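Local coordinates for LupI (Flavobacterium sp. YS-80-122, PDB 6IY4), which probably inhibits metalloendopeptidases, as a small all-beta member of the Inh family of protease inhibitors made with a secretion signal, at residues L72-A75 / G76-E79. Residues are numbered along the deposited sequence; the frame is centred on the assembly and turned at random.
Sequences LREA and GRYE
Arg73 N donates a nearly straight hydrogen bond (175°) to Arg77 O, 2.9 Å away, and Arg77 N reaches back to Glu74 O at 3.0 Å, closing a type II turn from Glu74 to Arg77. Gly76 suits the third position of that turn because its phi is positive (72°), which glycine adopts easily. Between the Leu72–Tyr78 and Glu74–Arg77 pairs the register slips by one residue, a beta bulge at Arg73. On one face of the sheet, with CG anti to the backbone N (chi1 -177°), the branched Leu72 side chain lays CD1 over one face of the Tyr78 ring in a CH-pi contact, 4.1 Å from the centroid; Tyr78, buried, also meets Trp10. On the other face Arg77 is long enough to reach Glu79, where NE (2.7 Å) and NH2 both grip OE2, met on its anti side and in the guanidinium plane. The Arg73 and Glu79 side chains cross at about a right angle, Arg73 CD 3.0 Å from Glu79 OE1. Glu74 OE1, beside Arg77 CD, is 4.2 Å from Arg77 NE and out of its plane, probably acting through charge alone. This is a bulged beta hairpin, joining strands 66-74 and 77-82 of the antiparallel Inh-family sheet.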
loop_
_atom_site.group_PDB
_atom_site.type_symbol
_atom_site.label_atom_id
_atom_site.label_comp_id
_atom_site.label_asym_id
_atom_site.label_seq_id
_atom_site.Cartn_x
_atom_site.Cartn_y
_atom_site.Cartn_z
ATOM N N LEU A 72 9.722 -3.638 2.491
ATOM C CA LEU A 72 9.566 -5.048 2.095
ATOM C C LEU A 72 10.003 -5.891 3.271
ATOM O O LEU A 72 11.141 -5.644 3.779
ATOM C CB LEU A 72 10.452 -5.296 0.882
ATOM C CG LEU A 72 10.379 -6.684 0.278
ATOM C CD1 LEU A 72 8.978 -7.101 -0.074
ATOM C CD2 LEU A 72 11.293 -6.706 -0.935
ATOM N N ARG A 73 9.145 -6.802 3.730
ATOM C CA ARG A 73 9.492 -7.630 4.916
ATOM C C ARG A 73 9.907 -9.029 4.475
ATOM O O ARG A 73 10.830 -9.582 5.038
ATOM C CB ARG A 73 8.352 -7.613 5.931
ATOM C CG ARG A 73 8.115 -6.240 6.543
ATOM C CD ARG A 73 8.589 -6.032 7.981
ATOM N NE ARG A 73 9.891 -6.603 8.225
ATOM C CZ ARG A 73 11.036 -6.051 7.862
ATOM N NH1 ARG A 73 11.039 -4.876 7.256
ATOM N NH2 ARG A 73 12.177 -6.677 8.099
ATOM N N GLU A 74 9.242 -9.575 3.493
ATOM C CA GLU A 74 9.375 -10.973 3.037
ATOM C C GLU A 74 8.479 -11.055 1.822
ATOM O O GLU A 74 7.710 -10.106 1.575
ATOM C CB GLU A 74 8.872 -11.998 4.041
ATOM C CG GLU A 74 7.387 -11.881 4.203
ATOM C CD GLU A 74 6.743 -12.781 5.220
ATOM O OE1 GLU A 74 6.061 -12.248 6.123
ATOM O OE2 GLU A 74 6.890 -14.010 5.067
ATOM N N ALA A 75 8.566 -12.140 1.089
ATOM C CA ALA A 75 7.845 -12.270 -0.181
ATOM C C ALA A 75 6.369 -11.924 0.024
ATOM O O ALA A 75 5.724 -12.537 0.865
ATOM C CB ALA A 75 8.004 -13.682 -0.686
ATOM N N GLY A 76 5.883 -10.954 -0.751
ATOM C CA GLY A 76 4.451 -10.622 -0.751
ATOM C C GLY A 76 4.015 -9.916 0.514
ATOM O O GLY A 76 2.842 -9.995 0.827
ATOM N N ARG A 77 4.897 -9.224 1.223
ATOM C CA ARG A 77 4.474 -8.453 2.423
ATOM C C ARG A 77 5.281 -7.168 2.560
ATOM O O ARG A 77 6.528 -7.235 2.540
ATOM C CB ARG A 77 4.675 -9.274 3.701
ATOM C CG ARG A 77 4.219 -8.576 4.977
ATOM C CD ARG A 77 4.523 -9.445 6.190
ATOM N NE ARG A 77 4.085 -8.822 7.428
ATOM C CZ ARG A 77 2.929 -9.061 8.047
ATOM N NH1 ARG A 77 2.048 -9.912 7.556
ATOM N NH2 ARG A 77 2.655 -8.427 9.164
ATOM N N TYR A 78 4.581 -6.054 2.709
ATOM C CA TYR A 78 5.195 -4.755 3.065
ATOM C C TYR A 78 4.563 -4.238 4.345
ATOM O O TYR A 78 3.414 -4.536 4.627
ATOM C CB TYR A 78 4.973 -3.718 1.973
ATOM C CG TYR A 78 5.563 -4.008 0.629
ATOM C CD1 TYR A 78 4.816 -4.650 -0.327
ATOM C CD2 TYR A 78 6.825 -3.575 0.305
ATOM C CE1 TYR A 78 5.322 -4.873 -1.597
ATOM C CE2 TYR A 78 7.358 -3.817 -0.938
ATOM C CZ TYR A 78 6.600 -4.470 -1.894
ATOM O OH TYR A 78 7.068 -4.744 -3.142
ATOM N N GLU A 79 5.331 -3.456 5.116
ATOM C CA GLU A 79 4.835 -2.792 6.341
ATOM C C GLU A 79 5.313 -1.342 6.385
ATOM O O GLU A 79 6.486 -1.118 6.113
ATOM C CB GLU A 79 5.344 -3.529 7.572
ATOM C CG GLU A 79 4.731 -4.885 7.716
ATOM C CD GLU A 79 5.358 -5.671 8.843
ATOM O OE1 GLU A 79 6.220 -5.095 9.543
ATOM O OE2 GLU A 79 5.059 -6.868 8.960
#